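Local coordinates for protein quercetin 2,3-dioxygenase (Escherichia coli, PDB 1TQ5) that cleaves the flavonol quercetin with dioxygen in vitro as a metal-dependent dioxygenase of the pirin family, releasing carbon monoxide, at residues 38-43 with 115-120. Sequence-based numbering, arbitrary orientation.
Sequences SALRVI and YQIWIM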
loop_
_atom_site.group_PDB
_atom_site.type_symbol
_atom_site.label_atom_id
_atom_site.label_comp_id
_atom_site.label_asym_id
_atom_site.label_seq_id
_atom_site.Cartn_x
_atom_site.Cartn_y
_atom_site.Cartn_z
ATOM N N SER A 38 5.838 -4.472 11.084
ATOM C CA SER A 38 7.058 -3.668 11.032
ATOM C C SER A 38 6.649 -2.208 10.819
ATOM O O SER A 38 5.755 -1.715 11.507
ATOM C CB SER A 38 7.979 -4.142 9.899
ATOM O OG SER A 38 9.197 -3.408 9.891
ATOM N N ALA A 39 7.284 -1.523 9.868
ATOM C CA ALA A 39 6.957 -0.122 9.591
ATOM C C ALA A 39 5.619 0.037 8.854
ATOM O O ALA A 39 5.100 1.147 8.724
ATOM C CB ALA A 39 8.075 0.528 8.781
ATOM N N LEU A 40 5.069 -1.070 8.368
ATOM C CA LEU A 40 3.788 -1.032 7.661
ATOM C C LEU A 40 2.677 -1.030 8.703
ATOM O O LEU A 40 2.437 -2.032 9.374
ATOM C CB LEU A 40 3.657 -2.249 6.743
ATOM C CG LEU A 40 2.445 -2.283 5.813
ATOM C CD1 LEU A 40 2.401 -1.014 4.967
ATOM C CD2 LEU A 40 2.523 -3.522 4.936
ATOM N N ARG A 41 1.997 0.101 8.835
ATOM C CA ARG A 41 0.956 0.231 9.836
ATOM C C ARG A 41 -0.479 0.135 9.333
ATOM O O ARG A 41 -1.349 -0.371 10.039
ATOM C CB ARG A 41 1.137 1.558 10.588
ATOM C CG ARG A 41 2.453 1.673 11.365
ATOM C CD ARG A 41 2.644 0.487 12.299
ATOM N NE ARG A 41 3.759 0.670 13.219
ATOM C CZ ARG A 41 3.781 1.565 14.205
ATOM N NH1 ARG A 41 2.742 2.367 14.402
ATOM N NH2 ARG A 41 4.843 1.657 14.995
ATOM N N VAL A 42 -0.726 0.609 8.118
ATOM C CA VAL A 42 -2.079 0.600 7.572
ATOM C C VAL A 42 -2.170 0.224 6.088
ATOM O O VAL A 42 -1.335 0.628 5.276
ATOM C CB VAL A 42 -2.728 2.000 7.731
ATOM C CG1 VAL A 42 -4.157 1.987 7.224
ATOM C CG2 VAL A 42 -2.682 2.445 9.190
ATOM N N ILE A 43 -3.180 -0.578 5.758
ATOM C CA ILE A 43 -3.480 -0.957 4.379
ATOM C C ILE A 43 -4.993 -0.982 4.313
ATOM O O ILE A 43 -5.642 -1.937 4.764
ATOM C CB ILE A 43 -2.969 -2.360 3.961
ATOM C CG1 ILE A 43 -1.468 -2.332 3.688
ATOM C CG2 ILE A 43 -3.658 -2.788 2.656
ATOM C CD1 ILE A 43 -0.641 -2.077 4.892
ATOM N N TYR A 115 -5.995 2.029 -2.640
ATOM C CA TYR A 115 -5.343 1.478 -1.466
ATOM C C TYR A 115 -4.748 2.678 -0.743
ATOM O O TYR A 115 -4.113 3.524 -1.366
ATOM C CB TYR A 115 -4.198 0.531 -1.840
ATOM C CG TYR A 115 -4.580 -0.928 -1.952
ATOM C CD1 TYR A 115 -4.665 -1.553 -3.195
ATOM C CD2 TYR A 115 -4.832 -1.691 -0.811
ATOM C CE1 TYR A 115 -4.988 -2.908 -3.300
ATOM C CE2 TYR A 115 -5.158 -3.046 -0.905
ATOM C CZ TYR A 115 -5.232 -3.648 -2.156
ATOM O OH TYR A 115 -5.541 -4.988 -2.260
ATOM N N GLN A 116 -4.978 2.765 0.559
ATOM C CA GLN A 116 -4.415 3.846 1.367
ATOM C C GLN A 116 -3.424 3.173 2.307
ATOM O O GLN A 116 -3.819 2.464 3.229
ATOM C CB GLN A 116 -5.506 4.557 2.169
ATOM C CG GLN A 116 -6.223 5.647 1.397
ATOM C CD GLN A 116 -5.323 6.829 1.082
ATOM O OE1 GLN A 116 -4.886 7.554 1.979
ATOM N NE2 GLN A 116 -5.039 7.026 -0.195
ATOM N N ILE A 117 -2.140 3.400 2.057
ATOM C CA ILE A 117 -1.061 2.792 2.834
ATOM C C ILE A 117 -0.352 3.771 3.775
ATOM O O ILE A 117 0.015 4.868 3.365
ATOM C CB ILE A 117 -0.001 2.202 1.879
ATOM C CG1 ILE A 117 -0.682 1.328 0.815
ATOM C CG2 ILE A 117 1.035 1.419 2.665
ATOM C CD1 ILE A 117 -1.486 0.184 1.376
ATOM N N TRP A 118 -0.148 3.367 5.028
ATOM C CA TRP A 118 0.547 4.210 6.004
ATOM C C TRP A 118 1.845 3.544 6.432
ATOM O O TRP A 118 1.854 2.383 6.848
ATOM C CB TRP A 118 -0.304 4.447 7.255
ATOM C CG TRP A 118 -1.506 5.331 7.065
ATOM C CD1 TRP A 118 -2.194 5.555 5.903
ATOM C CD2 TRP A 118 -2.223 6.022 8.093
ATOM N NE1 TRP A 118 -3.297 6.337 6.149
ATOM C CE2 TRP A 118 -3.339 6.637 7.485
ATOM C CE3 TRP A 118 -2.033 6.175 9.473
ATOM C CZ2 TRP A 118 -4.266 7.396 8.210
ATOM C CZ3 TRP A 118 -2.955 6.927 10.194
ATOM C CH2 TRP A 118 -4.057 7.528 9.559
ATOM N N ILE A 119 2.940 4.286 6.331
ATOM C CA ILE A 119 4.245 3.771 6.711
ATOM C C ILE A 119 4.875 4.666 7.771
ATOM O O ILE A 119 5.020 5.871 7.572
ATOM C CB ILE A 119 5.165 3.684 5.483
ATOM C CG1 ILE A 119 4.609 2.636 4.515
ATOM C CG2 ILE A 119 6.597 3.323 5.907
ATOM C CD1 ILE A 119 5.302 2.614 3.178
HETATM N N MSE A 120 5.232 4.080 8.907
HETATM C CA MSE A 120 5.851 4.853 9.975
HETATM C C MSE A 120 7.224 5.346 9.541
HETATM O O MSE A 120 8.060 4.564 9.106
HETATM C CB MSE A 120 6.010 4.011 11.241
HETATM C CG MSE A 120 6.822 4.717 12.312
HETATM SE SE MSE A 120 7.085 3.744 13.794
HETATM C CE MSE A 120 5.870 4.496 14.898
#
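Opposite Trp118, Arg41 and Val42 together form a classic beta bulge, which shifts by one residue the register of the antiparallel strands 40-48 and 112-119 in the N-terminal cupin domain of this bicupin. The carbonyl oxygen of Trp118 accepts two backbone hydrogen bonds, from Arg41 N at 3.0 Å and, weakly, from Val42 N at 3.4 Å. Trp118 N donates a hydrogen bond to Val42 O, and beyond the bulge Met120 N hydrogen-bonds to Ala39 O at 2.9 Å. On the metal-site face of the sheet, Val42 and Trp118 lie side by side. With CG1 anti to the backbone N (chi1 -177°), Val42 CG2 falls beside that N and sits 3.4 Å above the indole plane, displaced toward the edge of the ring system. The indole also meets the ring of the metal-binding His59, planes at about 90°, which makes Trp118 a second-shell residue of the metal site. The other face carries Leu40, Ile43, Ile117 and Ile119 into the interface between the two cupin domains, where Phe226 of strand 221-228 touches Leu40 and Ile117. Ile43 CG2 approaches the Tyr115 ring obliquely, 3.8 Å from CD2. Leu40 CD1 touches Ile117 CG2 at 3.6 Å, while on the same isoleucine CD1 presses unusually tightly against Ile43 CG1, at 3.4 Å.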